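Local coordinates for putative uncharacterized protein (Chaetomium thermophilum, PDB 4XRI) that probably carries protein cargo into the nucleus as an importin-beta transport receptor regulated by binding a small GTPase, at residues 549-563 with 583-597. The protein carries 2 engineered substitutions. Numbering follows the deposited sequence.
Sequences VASLSTVILQRLEET and QTSLCTVLQATVQRL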
loop_
_atom_site.group_PDB
_atom_site.type_symbol
_atom_site.label_atom_id
_atom_site.label_comp_id
_atom_site.label_asym_id
_atom_site.label_seq_id
_atom_site.Cartn_x
_atom_site.Cartn_y
_atom_site.Cartn_z
ATOM N N VAL A 549 7.429 28.093 20.088
ATOM C CA VAL A 549 7.200 27.725 18.691
ATOM C C VAL A 549 7.620 28.852 17.752
ATOM O O VAL A 549 8.228 28.616 16.705
ATOM C CB VAL A 549 5.714 27.383 18.437
ATOM C CG1 VAL A 549 5.452 27.170 16.951
ATOM C CG2 VAL A 549 5.308 26.161 19.234
ATOM N N ALA A 550 7.281 30.078 18.145
ATOM C CA ALA A 550 7.675 31.276 17.411
ATOM C C ALA A 550 9.195 31.367 17.289
ATOM O O ALA A 550 9.730 31.544 16.193
ATOM C CB ALA A 550 7.121 32.521 18.092
ATOM N N SER A 551 9.880 31.234 18.423
ATOM C CA SER A 551 11.342 31.230 18.459
ATOM C C SER A 551 11.927 30.102 17.613
ATOM O O SER A 551 12.922 30.289 16.915
ATOM C CB SER A 551 11.843 31.110 19.901
ATOM O OG SER A 551 11.584 32.292 20.638
ATOM N N LEU A 552 11.304 28.930 17.686
ATOM C CA LEU A 552 11.733 27.780 16.899
ATOM C C LEU A 552 11.623 28.047 15.401
ATOM O O LEU A 552 12.515 27.691 14.629
ATOM C CB LEU A 552 10.910 26.542 17.260
ATOM C CG LEU A 552 11.168 25.336 16.352
ATOM C CD1 LEU A 552 12.612 24.890 16.476
ATOM C CD2 LEU A 552 10.222 24.190 16.658
ATOM N N SER A 553 10.522 28.678 15.000
ATOM C CA SER A 553 10.280 28.985 13.595
ATOM C C SER A 553 11.403 29.842 13.017
ATOM O O SER A 553 11.758 29.704 11.847
ATOM C CB SER A 553 8.936 29.696 13.424
ATOM O OG SER A 553 9.016 31.048 13.842
ATOM N N THR A 554 11.960 30.721 13.845
ATOM C CA THR A 554 13.070 31.578 13.434
ATOM C C THR A 554 14.351 30.777 13.217
ATOM O O THR A 554 15.081 31.008 12.253
ATOM C CB THR A 554 13.349 32.681 14.476
ATOM O OG1 THR A 554 12.176 33.482 14.655
ATOM C CG2 THR A 554 14.499 33.572 14.023
ATOM N N VAL A 555 14.625 29.844 14.125
ATOM C CA VAL A 555 15.786 28.972 13.997
ATOM C C VAL A 555 15.672 28.122 12.735
ATOM O O VAL A 555 16.623 28.007 11.961
ATOM C CB VAL A 555 15.949 28.039 15.216
ATOM C CG1 VAL A 555 17.114 27.081 14.993
ATOM C CG2 VAL A 555 16.148 28.846 16.490
ATOM N N ILE A 556 14.499 27.527 12.541
ATOM C CA ILE A 556 14.226 26.708 11.363
ATOM C C ILE A 556 14.410 27.512 10.082
ATOM O O ILE A 556 14.996 27.032 9.112
ATOM C CB ILE A 556 12.795 26.134 11.397
ATOM C CG1 ILE A 556 12.631 25.181 12.583
ATOM C CG2 ILE A 556 12.472 25.417 10.098
ATOM C CD1 ILE A 556 13.624 24.040 12.600
ATOM N N LEU A 557 13.898 28.737 10.095
ATOM C CA LEU A 557 14.061 29.662 8.979
ATOM C C LEU A 557 15.530 29.945 8.688
ATOM O O LEU A 557 15.950 29.974 7.532
ATOM C CB LEU A 557 13.323 30.973 9.264
ATOM C CG LEU A 557 11.861 31.026 8.821
ATOM C CD1 LEU A 557 11.203 32.307 9.318
ATOM C CD2 LEU A 557 11.781 30.928 7.309
ATOM N N GLN A 558 16.306 30.152 9.747
ATOM C CA GLN A 558 17.737 30.407 9.619
ATOM C C GLN A 558 18.458 29.224 8.968
ATOM O O GLN A 558 19.306 29.404 8.092
ATOM C CB GLN A 558 18.340 30.709 10.994
ATOM C CG GLN A 558 19.746 31.266 10.955
ATOM C CD GLN A 558 20.218 31.747 12.318
ATOM O OE1 GLN A 558 19.444 31.801 13.277
ATOM N NE2 GLN A 558 21.495 32.100 12.408
ATOM N N ARG A 559 18.100 28.017 9.397
ATOM C CA ARG A 559 18.671 26.791 8.842
ATOM C C ARG A 559 18.273 26.589 7.384
ATOM O O ARG A 559 19.083 26.143 6.568
ATOM C CB ARG A 559 18.244 25.577 9.672
ATOM C CG ARG A 559 18.871 25.522 11.058
ATOM C CD ARG A 559 18.581 24.199 11.747
ATOM N NE ARG A 559 19.152 24.163 13.090
ATOM C CZ ARG A 559 19.127 23.104 13.893
ATOM N NH1 ARG A 559 18.563 21.973 13.489
ATOM N NH2 ARG A 559 19.671 23.176 15.102
ATOM N N LEU A 560 17.024 26.917 7.063
ATOM C CA LEU A 560 16.540 26.858 5.688
ATOM C C LEU A 560 17.331 27.794 4.782
ATOM O O LEU A 560 17.734 27.419 3.680
ATOM C CB LEU A 560 15.049 27.203 5.630
ATOM C CG LEU A 560 14.070 26.027 5.652
ATOM C CD1 LEU A 560 12.635 26.530 5.741
ATOM C CD2 LEU A 560 14.269 25.179 4.406
ATOM N N GLU A 561 17.541 29.016 5.258
ATOM C CA GLU A 561 18.334 30.007 4.536
ATOM C C GLU A 561 19.762 29.525 4.300
ATOM O O GLU A 561 20.359 29.804 3.258
ATOM C CB GLU A 561 18.348 31.336 5.298
ATOM C CG GLU A 561 17.010 32.052 5.309
ATOM C CD GLU A 561 16.942 33.160 6.344
ATOM O OE1 GLU A 561 17.871 33.256 7.175
ATOM O OE2 GLU A 561 15.960 33.932 6.329
ATOM N N GLU A 562 20.300 28.790 5.267
ATOM C CA GLU A 562 21.676 28.311 5.189
ATOM C C GLU A 562 21.857 27.172 4.181
ATOM O O GLU A 562 22.981 26.869 3.781
ATOM C CB GLU A 562 22.156 27.871 6.574
ATOM C CG GLU A 562 22.521 29.037 7.482
ATOM C CD GLU A 562 22.703 28.635 8.934
ATOM O OE1 GLU A 562 22.491 27.448 9.256
ATOM O OE2 GLU A 562 23.055 29.510 9.755
ATOM N N THR A 563 20.757 26.551 3.763
ATOM C CA THR A 563 20.828 25.478 2.770
ATOM C C THR A 563 21.029 26.018 1.359
ATOM O O THR A 563 21.399 25.274 0.448
ATOM C CB THR A 563 19.557 24.601 2.767
ATOM O OG1 THR A 563 18.439 25.365 2.304
ATOM C CG2 THR A 563 19.263 24.057 4.160
ATOM N N GLN A 583 16.316 20.019 3.427
ATOM C CA GLN A 583 15.344 21.049 3.088
ATOM C C GLN A 583 13.913 20.556 3.274
ATOM O O GLN A 583 13.051 21.297 3.742
ATOM C CB GLN A 583 15.559 21.519 1.652
ATOM C CG GLN A 583 16.832 22.329 1.445
ATOM C CD GLN A 583 17.046 22.717 0.000
ATOM O OE1 GLN A 583 16.712 21.961 -0.910
ATOM N NE2 GLN A 583 17.600 23.904 -0.219
ATOM N N THR A 584 13.670 19.296 2.923
ATOM C CA THR A 584 12.341 18.708 3.055
ATOM C C THR A 584 11.941 18.586 4.522
ATOM O O THR A 584 10.799 18.865 4.896
ATOM C CB THR A 584 12.265 17.319 2.391
ATOM O OG1 THR A 584 12.531 17.446 0.989
ATOM C CG2 THR A 584 10.885 16.714 2.577
ATOM N N SER A 585 12.893 18.164 5.350
ATOM C CA SER A 585 12.658 18.036 6.783
ATOM C C SER A 585 12.412 19.402 7.419
ATOM O O SER A 585 11.519 19.562 8.253
ATOM C CB SER A 585 13.841 17.346 7.466
ATOM O OG SER A 585 13.959 15.997 7.048
ATOM N N LEU A 586 13.216 20.384 7.023
ATOM C CA LEU A 586 13.102 21.735 7.558
ATOM C C LEU A 586 11.787 22.391 7.150
ATOM O O LEU A 586 11.197 23.147 7.922
ATOM C CB LEU A 586 14.284 22.591 7.098
ATOM C CG LEU A 586 15.603 22.341 7.833
ATOM C CD1 LEU A 586 16.751 23.051 7.137
ATOM C CD2 LEU A 586 15.492 22.793 9.280
ATOM N N CYS A 587 11.333 22.100 5.935
ATOM C CA CYS A 587 10.047 22.604 5.466
ATOM C C CYS A 587 8.910 21.978 6.262
ATOM O O CYS A 587 7.911 22.637 6.552
ATOM C CB CYS A 587 9.861 22.329 3.970
ATOM S SG CYS A 587 10.773 23.445 2.873
ATOM N N THR A 588 9.067 20.704 6.610
ATOM C CA THR A 588 8.069 19.988 7.396
ATOM C C THR A 588 7.884 20.627 8.769
ATOM O O THR A 588 6.761 20.836 9.221
ATOM C CB THR A 588 8.451 18.505 7.573
ATOM O OG1 THR A 588 8.385 17.840 6.305
ATOM C CG2 THR A 588 7.503 17.815 8.550
ATOM N N VAL A 589 8.997 20.939 9.425
ATOM C CA VAL A 589 8.965 21.590 10.727
ATOM C C VAL A 589 8.405 23.001 10.608
ATOM O O VAL A 589 7.570 23.413 11.415
ATOM C CB VAL A 589 10.367 21.657 11.367
ATOM C CG1 VAL A 589 10.295 22.368 12.705
ATOM C CG2 VAL A 589 10.942 20.262 11.538
ATOM N N LEU A 590 8.879 23.739 9.608
ATOM C CA LEU A 590 8.384 25.087 9.351
ATOM C C LEU A 590 6.868 25.078 9.178
ATOM O O LEU A 590 6.156 25.884 9.782
ATOM C CB LEU A 590 9.052 25.689 8.112
ATOM C CG LEU A 590 8.517 27.069 7.718
ATOM C CD1 LEU A 590 8.826 28.085 8.807
ATOM C CD2 LEU A 590 9.075 27.526 6.378
ATOM N N GLN A 591 6.388 24.152 8.351
ATOM C CA GLN A 591 4.958 23.970 8.124
ATOM C C GLN A 591 4.202 23.763 9.435
ATOM O O GLN A 591 3.114 24.307 9.627
ATOM C CB GLN A 591 4.721 22.783 7.185
ATOM C CG GLN A 591 3.263 22.515 6.851
ATOM C CD GLN A 591 3.077 21.240 6.052
ATOM O OE1 GLN A 591 4.020 20.730 5.450
ATOM N NE2 GLN A 591 1.859 20.710 6.055
ATOM N N ALA A 592 4.800 22.988 10.336
ATOM C CA ALA A 592 4.198 22.697 11.633
ATOM C C ALA A 592 4.052 23.962 12.474
ATOM O O ALA A 592 3.005 24.197 13.078
ATOM C CB ALA A 592 5.022 21.660 12.379
ATOM N N THR A 593 5.102 24.779 12.498
ATOM C CA THR A 593 5.085 26.017 13.269
ATOM C C THR A 593 4.098 27.018 12.680
ATOM O O THR A 593 3.443 27.757 13.415
ATOM C CB THR A 593 6.479 26.670 13.335
ATOM O OG1 THR A 593 6.928 26.982 12.012
ATOM C CG2 THR A 593 7.481 25.737 14.006
ATOM N N VAL A 594 3.995 27.041 11.355
ATOM C CA VAL A 594 3.065 27.943 10.685
ATOM C C VAL A 594 1.624 27.605 11.053
ATOM O O VAL A 594 0.861 28.478 11.478
ATOM C CB VAL A 594 3.221 27.897 9.151
ATOM C CG1 VAL A 594 2.104 28.686 8.485
ATOM C CG2 VAL A 594 4.585 28.443 8.729
ATOM N N GLN A 595 1.263 26.334 10.890
ATOM C CA GLN A 595 -0.077 25.860 11.235
ATOM C C GLN A 595 -0.394 26.076 12.711
ATOM O O GLN A 595 -1.500 26.492 13.062
ATOM C CB GLN A 595 -0.239 24.374 10.894
ATOM C CG GLN A 595 -0.277 24.070 9.409
ATOM C CD GLN A 595 -0.661 22.630 9.117
ATOM O OE1 GLN A 595 -0.021 21.956 8.308
ATOM N NE2 GLN A 595 -1.716 22.153 9.773
ATOM N N ARG A 596 0.584 25.799 13.566
ATOM C CA ARG A 596 0.389 25.903 15.004
ATOM C C ARG A 596 0.225 27.356 15.451
ATOM O O ARG A 596 -0.557 27.653 16.353
ATOM C CB ARG A 596 1.555 25.262 15.755
ATOM C CG ARG A 596 1.306 25.129 17.246
ATOM C CD ARG A 596 0.037 24.337 17.515
ATOM N NE ARG A 596 -0.360 24.401 18.920
ATOM C CZ ARG A 596 -1.196 25.304 19.424
ATOM N NH1 ARG A 596 -1.731 26.228 18.638
ATOM N NH2 ARG A 596 -1.496 25.284 20.718
ATOM N N LEU A 597 0.968 28.263 14.825
ATOM C CA LEU A 597 0.927 29.668 15.213
ATOM C C LEU A 597 -0.271 30.376 14.586
ATOM O O LEU A 597 -0.788 31.341 15.151
ATOM C CB LEU A 597 2.225 30.373 14.813
ATOM C CG LEU A 597 3.442 30.092 15.697
ATOM C CD1 LEU A 597 4.703 30.703 15.105
ATOM C CD2 LEU A 597 3.215 30.609 17.113
#
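Leu560 and Leu586 interlock in a reciprocal knobs-into-holes pair, a compact example of how antiparallel helices of a HEAT-repeat solenoid are joined. Leu560 sits among Gln583, Leu586, Cys587 and Leu590, its CD2 lying 3.7 Å from Leu586 CB; Leu586 fills the hole formed by Ile556, Arg559, Leu560 and Thr563. Further along, Ile556 sets its CG1 crosswise against Val589 CG1 at 3.7 Å; its chi1 of -64° places CG1 beside the backbone N and turns CG2 anti to it, 3.4 Å from Leu586 O. At the far end Val549 CG1 lies against both Thr593 CB and Leu597 CG, the side chains sliding past each other in opposite directions.

Polar contacts follow another logic. Gln583 NE2 donates to Thr563 OG1 over 3.0 Å, nearly straight at 170°, with the hydroxyl oxygen lying in the plane of the Gln583 amide. Thr563 OG1 in turn donates to Leu560 O at 2.6 Å and thus serves both helices, whereas Thr593 OG1 turns back to Leu590 O within its own. A valine in place of Thr563 would probably leave the Gln583 amide without its partner and free to turn. Helix 605-616 covers Leu557 and Leu560, and helix 524-539 touches Leu552 and Leu586; neighbouring helices thus pack against both members of the pair. The helices, crossing at -150°, are held mainly by apolar interdigitation, with one directional bond across the interface orienting the Gln583 amide.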